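Side-chain contacts in uncharacterized protein (Pyrococcus abyssi, PDB 5IFF), which acts as the restriction DNA glycosylase R.PabI and is held in this crystal as a tetramer on nonspecific double-stranded DNA: residues R77-E81 / H82-T86; N88-Y91 / E92-F96; Y184-P187 / V188-K192; N207-V210 / K211-S215. The protein carries 2 engineered substitutions. One frame throughout, in Å; residues are numbered along the deposited sequence.

Contact 1: residues R77-E81 / H82-T86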
loop_
_atom_site.group_PDB
_atom_site.type_symbol
_atom_site.label_atom_id
_atom_site.label_comp_id
_atom_site.label_asym_id
_atom_site.label_seq_id
_atom_site.Cartn_x
_atom_site.Cartn_y
_atom_site.Cartn_z
ATOM N N ARG A 77 19.702 23.434 -12.063
ATOM C CA ARG A 77 19.173 24.573 -12.816
ATOM C C ARG A 77 19.398 25.844 -11.969
ATOM O O ARG A 77 19.799 26.894 -12.492
ATOM C CB ARG A 77 17.696 24.392 -13.185
ATOM C CG ARG A 77 17.169 25.545 -14.054
ATOM C CD ARG A 77 15.710 25.376 -14.468
ATOM N NE ARG A 77 15.496 24.298 -15.441
ATOM C CZ ARG A 77 15.005 23.110 -15.112
ATOM N NH1 ARG A 77 14.819 22.188 -16.034
ATOM N NH2 ARG A 77 14.699 22.857 -13.845
ATOM N N LEU A 78 19.150 25.758 -10.661
ATOM C CA LEU A 78 19.374 26.933 -9.786
ATOM C C LEU A 78 20.862 27.268 -9.725
ATOM O O LEU A 78 21.225 28.450 -9.774
ATOM C CB LEU A 78 18.850 26.699 -8.358
ATOM C CG LEU A 78 17.342 26.766 -8.125
ATOM C CD1 LEU A 78 17.058 26.442 -6.638
ATOM C CD2 LEU A 78 16.731 28.113 -8.579
ATOM N N ALA A 79 21.716 26.236 -9.640
ATOM C CA ALA A 79 23.169 26.492 -9.589
ATOM C C ALA A 79 23.665 27.208 -10.856
ATOM O O ALA A 79 24.521 28.104 -10.824
ATOM C CB ALA A 79 23.922 25.176 -9.395
ATOM N N HIS A 80 23.166 26.759 -12.003
ATOM C CA HIS A 80 23.579 27.402 -13.251
ATOM C C HIS A 80 22.973 28.793 -13.402
ATOM O O HIS A 80 23.671 29.736 -13.786
ATOM C CB HIS A 80 23.214 26.508 -14.452
ATOM C CG HIS A 80 23.635 27.097 -15.750
ATOM N ND1 HIS A 80 24.956 27.372 -16.057
ATOM C CD2 HIS A 80 22.902 27.578 -16.791
ATOM C CE1 HIS A 80 25.021 27.935 -17.256
ATOM N NE2 HIS A 80 23.785 28.068 -17.714
ATOM N N GLU A 81 21.694 28.969 -13.060
ATOM C CA GLU A 81 21.100 30.310 -13.079
ATOM C C GLU A 81 21.975 31.339 -12.330
ATOM O O GLU A 81 22.100 32.485 -12.757
ATOM C CB GLU A 81 19.711 30.327 -12.453
ATOM C CG GLU A 81 18.613 29.574 -13.174
ATOM C CD GLU A 81 17.297 29.614 -12.388
ATOM O OE1 GLU A 81 17.035 30.649 -11.703
ATOM O OE2 GLU A 81 16.545 28.610 -12.447
ATOM N N HIS A 82 22.578 30.918 -11.223
ATOM C CA HIS A 82 23.243 31.828 -10.303
ATOM C C HIS A 82 24.753 31.782 -10.429
ATOM O O HIS A 82 25.436 32.300 -9.579
ATOM C CB HIS A 82 22.807 31.526 -8.834
ATOM C CG HIS A 82 21.438 32.042 -8.547
ATOM N ND1 HIS A 82 20.316 31.242 -8.601
ATOM C CD2 HIS A 82 20.984 33.307 -8.402
ATOM C CE1 HIS A 82 19.237 31.985 -8.418
ATOM N NE2 HIS A 82 19.619 33.243 -8.303
ATOM N N GLY A 83 25.262 31.110 -11.460
ATOM C CA GLY A 83 26.689 31.155 -11.729
ATOM C C GLY A 83 27.516 30.285 -10.794
ATOM O O GLY A 83 28.732 30.364 -10.787
ATOM N N ILE A 84 26.850 29.417 -10.029
ATOM C CA ILE A 84 27.550 28.455 -9.200
ATOM C C ILE A 84 28.111 27.338 -10.081
ATOM O O ILE A 84 29.283 26.965 -9.973
ATOM C CB ILE A 84 26.614 27.901 -8.104
ATOM C CG1 ILE A 84 26.322 29.022 -7.073
ATOM C CG2 ILE A 84 27.259 26.723 -7.362
ATOM C CD1 ILE A 84 25.110 28.661 -6.110
ATOM N N LEU A 85 27.280 26.826 -10.966
ATOM C CA LEU A 85 27.716 25.823 -11.908
ATOM C C LEU A 85 27.854 26.556 -13.268
ATOM O O LEU A 85 26.874 27.085 -13.814
ATOM C CB LEU A 85 26.738 24.685 -11.917
ATOM C CG LEU A 85 27.123 23.311 -12.472
ATOM C CD1 LEU A 85 27.336 23.424 -13.935
ATOM C CD2 LEU A 85 28.325 22.645 -11.850
ATOM N N THR A 86 29.081 26.669 -13.744
ATOM C CA THR A 86 29.387 27.576 -14.837
ATOM C C THR A 86 29.112 26.900 -16.177
ATOM O O THR A 86 28.894 25.685 -16.231
ATOM C CB THR A 86 30.867 28.019 -14.848
ATOM O OG1 THR A 86 31.675 26.851 -14.976
ATOM C CG2 THR A 86 31.247 28.774 -13.560
#
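A Schellman motif closes helix 72-81: G83 N bonds back to H80 O at 3.1 Å, while I84 N makes a weak, bent bond to A79 O at 2.8 Å. G83, with its positive phi of 77°, turns the chain, and the apolar pair expected of this cap is present, with A79 CB 4.0 Å from I84 CB. A79 O also takes L85 N, which comes from above the carbonyl plane.

Two histidines add side-chain bonds to this backbone frame. H80 swings its ring out along the loop, CG anti to the backbone N (chi1 -179°), and ND1 gives a fairly straight bond, in the plane of the ring, to L85 O at 3.0 Å. H82 folds back instead: its ND1, 3.2 Å from L78 O, and its own N reach that oxygen from opposite faces of the carbonyl plane. Outside the turn, H80 meets Y87 edge-to-face and H82 stacks on F7.

Replacing H80 by an alanine would probably leave L85 O without its side-chain donor and the 82-86 loop less firmly tied to the helix. Both ND1 atoms act as donors, so each imidazole serves to satisfy a carbonyl near the helix end.

Contact 2: residues N88-Y91 / E92-F96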
loop_
_atom_site.group_PDB
_atom_site.type_symbol
_atom_site.label_atom_id
_atom_site.label_comp_id
_atom_site.label_asym_id
_atom_site.label_seq_id
_atom_site.Cartn_x
_atom_site.Cartn_y
_atom_site.Cartn_z
ATOM N N ASN A 88 31.328 26.492 -18.359
ATOM C CA ASN A 88 32.461 25.624 -18.547
ATOM C C ASN A 88 32.272 24.296 -17.778
ATOM O O ASN A 88 32.679 23.244 -18.259
ATOM C CB ASN A 88 33.736 26.301 -18.111
ATOM C CG ASN A 88 34.955 25.464 -18.396
ATOM O OD1 ASN A 88 35.429 25.415 -19.509
ATOM N ND2 ASN A 88 35.481 24.826 -17.389
ATOM N N ASP A 89 31.713 24.388 -16.563
ATOM C CA ASP A 89 31.418 23.186 -15.793
ATOM C C ASP A 89 30.511 22.257 -16.630
ATOM O O ASP A 89 30.691 21.019 -16.657
ATOM C CB ASP A 89 30.707 23.522 -14.484
ATOM C CG ASP A 89 31.632 24.161 -13.441
ATOM O OD1 ASP A 89 32.865 24.008 -13.493
ATOM O OD2 ASP A 89 31.086 24.834 -12.546
ATOM N N ILE A 90 29.489 22.856 -17.268
ATOM C CA ILE A 90 28.504 22.046 -18.005
ATOM C C ILE A 90 29.177 21.436 -19.242
ATOM O O ILE A 90 28.969 20.246 -19.544
ATOM C CB ILE A 90 27.241 22.873 -18.394
ATOM C CG1 ILE A 90 26.425 23.149 -17.126
ATOM C CG2 ILE A 90 26.284 22.073 -19.286
ATOM C CD1 ILE A 90 25.375 24.227 -17.349
ATOM N N TYR A 91 30.015 22.221 -19.927
ATOM C CA TYR A 91 30.707 21.678 -21.108
ATOM C C TYR A 91 31.595 20.490 -20.746
ATOM O O TYR A 91 31.729 19.532 -21.523
ATOM C CB TYR A 91 31.575 22.738 -21.797
ATOM C CG TYR A 91 30.854 23.982 -22.210
ATOM C CD1 TYR A 91 29.484 23.966 -22.541
ATOM C CD2 TYR A 91 31.550 25.195 -22.276
ATOM C CE1 TYR A 91 28.848 25.189 -22.952
ATOM C CE2 TYR A 91 30.945 26.357 -22.658
ATOM C CZ TYR A 91 29.592 26.350 -22.981
ATOM O OH TYR A 91 29.052 27.571 -23.331
ATOM N N GLU A 92 32.269 20.591 -19.584
ATOM C CA GLU A 92 33.093 19.481 -19.088
ATOM C C GLU A 92 32.250 18.227 -18.780
ATOM O O GLU A 92 32.656 17.110 -19.018
ATOM C CB GLU A 92 33.848 19.894 -17.813
ATOM C CG GLU A 92 34.994 20.872 -18.058
ATOM C CD GLU A 92 36.135 20.265 -18.861
ATOM O OE1 GLU A 92 36.707 19.243 -18.426
ATOM O OE2 GLU A 92 36.459 20.811 -19.934
ATOM N N LEU A 93 31.077 18.423 -18.247
ATOM C CA LEU A 93 30.224 17.275 -17.998
ATOM C C LEU A 93 29.708 16.656 -19.317
ATOM O O LEU A 93 29.590 15.432 -19.434
ATOM C CB LEU A 93 29.057 17.675 -17.116
ATOM C CG LEU A 93 29.461 17.909 -15.667
ATOM C CD1 LEU A 93 28.401 18.736 -14.964
ATOM C CD2 LEU A 93 29.667 16.542 -15.035
ATOM N N LEU A 94 29.364 17.504 -20.284
ATOM C CA LEU A 94 28.925 16.978 -21.605
ATOM C C LEU A 94 30.054 16.194 -22.281
ATOM O O LEU A 94 29.809 15.131 -22.923
ATOM C CB LEU A 94 28.420 18.116 -22.502
ATOM C CG LEU A 94 27.102 18.774 -22.041
ATOM C CD1 LEU A 94 26.811 19.985 -22.958
ATOM C CD2 LEU A 94 25.969 17.792 -22.048
ATOM N N LYS A 95 31.275 16.693 -22.141
ATOM C CA LYS A 95 32.467 16.003 -22.650
ATOM C C LYS A 95 32.683 14.633 -21.976
ATOM O O LYS A 95 33.067 13.657 -22.621
ATOM C CB LYS A 95 33.718 16.840 -22.431
ATOM C CG LYS A 95 34.932 16.322 -23.218
ATOM C CD LYS A 95 36.121 17.313 -23.185
ATOM C CE LYS A 95 35.683 18.780 -23.318
ATOM N NZ LYS A 95 36.699 19.684 -23.996
ATOM N N PHE A 96 32.507 14.604 -20.668
ATOM C CA PHE A 96 32.572 13.345 -19.913
ATOM C C PHE A 96 31.551 12.325 -20.456
ATOM O O PHE A 96 31.908 11.171 -20.778
ATOM C CB PHE A 96 32.334 13.622 -18.423
ATOM C CG PHE A 96 32.266 12.370 -17.562
ATOM C CD1 PHE A 96 33.424 11.651 -17.264
ATOM C CD2 PHE A 96 31.052 11.931 -17.065
ATOM C CE1 PHE A 96 33.378 10.501 -16.449
ATOM C CE2 PHE A 96 30.987 10.776 -16.256
ATOM C CZ PHE A 96 32.169 10.063 -15.952
#
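E92 and N88 meet side by side one helical turn apart, their carboxylate and amide planes only 21° apart, with N88 ND2 4.0 Å from E92 CG. The E92 chain bends at chi2, and its CG also sits 3.3 Å from N88 O. On the buried side of the same turn I90 and L94 make a looser apolar pair, CG2 of I90 lying 4.3 Å from CD1 of L94. L94 has CG beside its own backbone N (chi1 -68°), which leans the branch back over I90 O. L93 does likewise, its CG resting 3.5 Å from D89 O.

Beneath these side chains runs the regular helical ladder, L94 N to I90 O being one rung at 2.9 Å, with matching bonds from E92, L93 and K95. Further out, the start of the helix is fixed by the N-cap residue T86, whose OG1 takes D89 N, while D89 OD2 bonds to a residue just outside the segment.

I90, L93 and L94 pack on L213 of helix 203-216, and L93 also reaches L195 and K196 of helix 188-201. F96 forms a cation-pi pair with K196 and packs on Y119 of the second subunit, so helix 87-99 packs against two helices of its own chain and touches another copy.

Contact 3: residues Y184-P187 / V188-K192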
loop_
_atom_site.group_PDB
_atom_site.type_symbol
_atom_site.label_atom_id
_atom_site.label_comp_id
_atom_site.label_asym_id
_atom_site.label_seq_id
_atom_site.Cartn_x
_atom_site.Cartn_y
_atom_site.Cartn_z
ATOM N N TYR A 184 21.519 21.805 4.575
ATOM C CA TYR A 184 22.758 21.344 3.984
ATOM C C TYR A 184 23.146 22.206 2.780
ATOM O O TYR A 184 22.383 22.294 1.800
ATOM C CB TYR A 184 22.596 19.875 3.542
ATOM C CG TYR A 184 23.787 19.347 2.788
ATOM C CD1 TYR A 184 25.025 19.231 3.407
ATOM C CD2 TYR A 184 23.670 18.949 1.460
ATOM C CE1 TYR A 184 26.139 18.766 2.704
ATOM C CE2 TYR A 184 24.779 18.468 0.756
ATOM C CZ TYR A 184 25.997 18.360 1.388
ATOM O OH TYR A 184 27.090 17.890 0.672
ATOM N N GLU A 185 24.354 22.773 2.799
ATOM C CA GLU A 185 24.791 23.583 1.667
ATOM C C GLU A 185 25.388 22.620 0.666
ATOM O O GLU A 185 26.252 21.811 1.009
ATOM C CB GLU A 185 25.795 24.664 2.114
ATOM C CG GLU A 185 25.236 25.553 3.250
ATOM C CD GLU A 185 26.222 26.624 3.792
ATOM O OE1 GLU A 185 27.444 26.447 3.647
ATOM O OE2 GLU A 185 25.753 27.647 4.346
ATOM N N VAL A 186 24.899 22.672 -0.569
ATOM C CA VAL A 186 25.314 21.690 -1.566
ATOM C C VAL A 186 26.579 22.200 -2.216
ATOM O O VAL A 186 26.550 23.248 -2.833
ATOM C CB VAL A 186 24.217 21.476 -2.662
ATOM C CG1 VAL A 186 24.695 20.425 -3.736
ATOM C CG2 VAL A 186 22.893 21.041 -2.010
ATOM N N PRO A 187 27.689 21.456 -2.086
ATOM C CA PRO A 187 28.935 21.821 -2.748
ATOM C C PRO A 187 28.802 21.672 -4.277
ATOM O O PRO A 187 28.195 20.690 -4.718
ATOM C CB PRO A 187 29.934 20.807 -2.184
ATOM C CG PRO A 187 29.238 20.147 -1.009
ATOM C CD PRO A 187 27.806 20.153 -1.438
ATOM N N VAL A 188 29.375 22.588 -5.075
ATOM C CA VAL A 188 29.373 22.334 -6.526
ATOM C C VAL A 188 29.929 20.982 -6.943
ATOM O O VAL A 188 29.404 20.396 -7.861
ATOM C CB VAL A 188 30.189 23.361 -7.344
ATOM C CG1 VAL A 188 29.771 23.275 -8.767
ATOM C CG2 VAL A 188 29.923 24.720 -6.902
ATOM N N ASP A 189 30.994 20.487 -6.305
ATOM C CA ASP A 189 31.557 19.219 -6.753
ATOM C C ASP A 189 30.583 18.043 -6.523
ATOM O O ASP A 189 30.652 17.036 -7.219
ATOM C CB ASP A 189 32.911 18.930 -6.087
ATOM C CG ASP A 189 32.833 18.894 -4.580
ATOM O OD1 ASP A 189 31.772 19.235 -4.032
ATOM O OD2 ASP A 189 33.845 18.550 -3.934
ATOM N N LEU A 190 29.692 18.179 -5.553
ATOM C CA LEU A 190 28.720 17.135 -5.297
ATOM C C LEU A 190 27.713 17.091 -6.469
ATOM O O LEU A 190 27.234 16.058 -6.839
ATOM C CB LEU A 190 27.940 17.384 -4.030
ATOM C CG LEU A 190 26.847 16.358 -3.742
ATOM C CD1 LEU A 190 27.430 14.958 -3.632
ATOM C CD2 LEU A 190 26.024 16.726 -2.448
ATOM N N MET A 191 27.311 18.250 -6.941
ATOM C CA MET A 191 26.369 18.301 -8.057
ATOM C C MET A 191 27.044 17.729 -9.286
ATOM O O MET A 191 26.401 16.979 -10.042
ATOM C CB MET A 191 25.911 19.748 -8.338
ATOM C CG MET A 191 24.892 20.296 -7.273
ATOM S SD MET A 191 24.362 22.012 -7.614
ATOM C CE MET A 191 25.666 22.935 -6.712
ATOM N N LYS A 192 28.310 18.080 -9.484
ATOM C CA LYS A 192 29.036 17.496 -10.604
ATOM C C LYS A 192 29.106 15.970 -10.521
ATOM O O LYS A 192 28.845 15.270 -11.497
ATOM C CB LYS A 192 30.431 18.041 -10.669
ATOM C CG LYS A 192 30.463 19.553 -10.974
ATOM C CD LYS A 192 31.959 19.992 -10.976
ATOM C CE LYS A 192 32.166 21.483 -11.230
ATOM N NZ LYS A 192 33.615 21.912 -10.921
#
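P187 O, at the N-cap position of helix 188-201, is the acceptor that L190 and M191 share. Both bonds are weak: L190 N, at 3.0 Å from P187 O, comes in bent, and M191 N is straighter but longer. Proline has no polar side chain with which to cap the helix, and its carbonyl takes the first backbone bonds of the turn. D189 turns its carboxylate back across the proline, CG standing between the backbone N and the carbonyl carbon (chi1 58°), and brings OD1 within a tight 3.0 Å of P187 CB.

The remaining touches are apolar. The M191 and V186 side chains cross at about a right angle, M191 CG 3.5 Å from V186 CG1, and L190 CB lies 3.8 Å from P187 CD. L190 CD2 meets the Y184 ring at its edge, in plane, 3.5 Å from the hydroxyl atom OH. The L190 side chain lies about 7 Å from that of I60, an adenine-binding residue.

The Y184 hydroxyl has its hydrogen bond with E139 OE2, while E185 OE2 forms a salt bridge to K11. Backbone bonds of Y184 with V14 and of V186 with I12 hold the strand in its sheet.

Across the strand-to-helix turn the polar link is thus weak, two bent or long bonds to P187 O, and most of the contact is hydrocarbon packing, while the polar ends of Y184 and E185 are matched by partners beyond it.

Contact 4: residues N207-V210 / K211-S215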
loop_
_atom_site.group_PDB
_atom_site.type_symbol
_atom_site.label_atom_id
_atom_site.label_comp_id
_atom_site.label_asym_id
_atom_site.label_seq_id
_atom_site.Cartn_x
_atom_site.Cartn_y
_atom_site.Cartn_z
ATOM N N ASN A 207 21.537 9.547 -21.232
ATOM C CA ASN A 207 20.782 10.263 -22.244
ATOM C C ASN A 207 19.908 11.301 -21.591
ATOM O O ASN A 207 19.810 12.428 -22.094
ATOM C CB ASN A 207 19.921 9.291 -23.081
ATOM C CG ASN A 207 20.772 8.408 -23.983
ATOM O OD1 ASN A 207 21.935 8.721 -24.285
ATOM N ND2 ASN A 207 20.195 7.321 -24.441
ATOM N N ASP A 208 19.299 10.928 -20.459
ATOM C CA ASP A 208 18.448 11.874 -19.742
ATOM C C ASP A 208 19.250 13.067 -19.266
ATOM O O ASP A 208 18.794 14.202 -19.400
ATOM C CB ASP A 208 17.760 11.260 -18.527
ATOM C CG ASP A 208 16.635 10.314 -18.887
ATOM O OD1 ASP A 208 16.151 10.345 -20.052
ATOM O OD2 ASP A 208 16.209 9.583 -17.958
ATOM N N ILE A 209 20.407 12.791 -18.648
ATOM C CA ILE A 209 21.244 13.863 -18.117
ATOM C C ILE A 209 21.753 14.770 -19.249
ATOM O O ILE A 209 21.755 15.984 -19.096
ATOM C CB ILE A 209 22.475 13.324 -17.341
ATOM C CG1 ILE A 209 22.018 12.526 -16.107
ATOM C CG2 ILE A 209 23.429 14.503 -16.909
ATOM C CD1 ILE A 209 21.110 13.384 -15.134
ATOM N N VAL A 210 22.207 14.183 -20.360
ATOM C CA VAL A 210 22.739 15.026 -21.461
ATOM C C VAL A 210 21.692 15.985 -22.057
ATOM O O VAL A 210 21.968 17.164 -22.267
ATOM C CB VAL A 210 23.355 14.114 -22.539
ATOM C CG1 VAL A 210 23.655 14.871 -23.819
ATOM C CG2 VAL A 210 24.588 13.467 -21.993
ATOM N N LYS A 211 20.485 15.475 -22.316
ATOM C CA LYS A 211 19.372 16.274 -22.785
ATOM C C LYS A 211 19.006 17.408 -21.792
ATOM O O LYS A 211 18.727 18.557 -22.199
ATOM C CB LYS A 211 18.177 15.348 -23.045
ATOM C CG LYS A 211 16.936 16.037 -23.528
ATOM C CD LYS A 211 15.917 15.061 -24.103
ATOM C CE LYS A 211 14.700 15.800 -24.674
ATOM N NZ LYS A 211 15.091 16.980 -25.502
ATOM N N PHE A 212 18.991 17.068 -20.525
ATOM C CA PHE A 212 18.751 18.060 -19.463
ATOM C C PHE A 212 19.818 19.170 -19.469
ATOM O O PHE A 212 19.494 20.364 -19.473
ATOM C CB PHE A 212 18.742 17.381 -18.099
ATOM C CG PHE A 212 18.769 18.357 -16.947
ATOM C CD1 PHE A 212 17.746 19.292 -16.789
ATOM C CD2 PHE A 212 19.834 18.356 -16.066
ATOM C CE1 PHE A 212 17.783 20.197 -15.729
ATOM C CE2 PHE A 212 19.881 19.258 -14.998
ATOM C CZ PHE A 212 18.861 20.167 -14.835
ATOM N N LEU A 213 21.087 18.773 -19.447
ATOM C CA LEU A 213 22.164 19.764 -19.474
ATOM C C LEU A 213 22.121 20.591 -20.744
ATOM O O LEU A 213 22.217 21.803 -20.692
ATOM C CB LEU A 213 23.541 19.099 -19.347
ATOM C CG LEU A 213 23.769 18.402 -17.996
ATOM C CD1 LEU A 213 25.081 17.636 -18.017
ATOM C CD2 LEU A 213 23.748 19.465 -16.830
ATOM N N ARG A 214 21.945 19.947 -21.903
ATOM C CA ARG A 214 21.796 20.712 -23.126
ATOM C C ARG A 214 20.672 21.733 -23.021
ATOM O O ARG A 214 20.785 22.821 -23.573
ATOM C CB ARG A 214 21.560 19.802 -24.367
ATOM C CG ARG A 214 22.824 19.069 -24.763
ATOM C CD ARG A 214 22.525 18.035 -25.836
ATOM N NE ARG A 214 23.677 17.229 -26.237
ATOM C CZ ARG A 214 23.570 16.095 -26.940
ATOM N NH1 ARG A 214 22.361 15.595 -27.278
ATOM N NH2 ARG A 214 24.670 15.448 -27.284
ATOM N N SER A 215 19.610 21.404 -22.294
ATOM C CA SER A 215 18.442 22.281 -22.256
ATOM C C SER A 215 18.687 23.467 -21.333
ATOM O O SER A 215 18.091 24.523 -21.530
ATOM C CB SER A 215 17.200 21.526 -21.772
ATOM O OG SER A 215 17.242 21.303 -20.367
#
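V210 lays its CG1 methyl over the centre of one face of the R214 guanidinium, CG1 being 3.4 Å from R214 CZ. Two conformations make this possible: V210 holds CG1 anti to its backbone N (chi1 168°), and R214, with CG beside its own N, runs extended from CG to NE, so the two side chains travel the same way. The aliphatic start of the arginine also rests on the helix, R214 CG lying 3.3 Å from V210 O.

I209 and L213 form a second side-by-side pair a turn apart, with I209 CG2 3.7 Å from L213 CD1. The leucine keeps CG beside its backbone N (chi1 -65°), and that branch also sits close over I209 O. Cutting L213 back to an alanine would probably open a gap beside I209 CG2 and take from L93 of helix 87-99 the methyl it packs on, though the CB that I90 and L94 touch would remain.

F212 turns the other way, CG anti to its backbone N (chi1 169°), toward V76 and R77 of helix 72-81. S215 OG donates a hydrogen bond to F212 O at 2.6 Å, and D208 OD2 bonds to Y62 OH. Regular bonds such as R214 N to V210 O, at 2.8 Å, carry the backbone. This is an amphipathic helix: I209, F212 and L213 face the neighbouring helices, and R214 spreads over the exposed side.

How the contacts relate
The four contacts come in series along the chain and gather around the helical part of the subunit. Contact 1 ends helix 72-81, and contact 2 lies on the next helix, 87-99, with centres 14 Å apart; L85 and H80 touch I90 between them. Contact 3 joins strand 181-186, of the three-stranded sheet, to helix 188-201, and packs on contact 1 through V188 and M191. Contact 4, on the following helix 203-216, shares L213 packing with contact 2 at 11 Å between centres, yet stays about 8 Å from contact 3 at the nearest atoms. Together they tie the small sheet to the helices, their nearest atoms about 15 Å or more from the bound DNA.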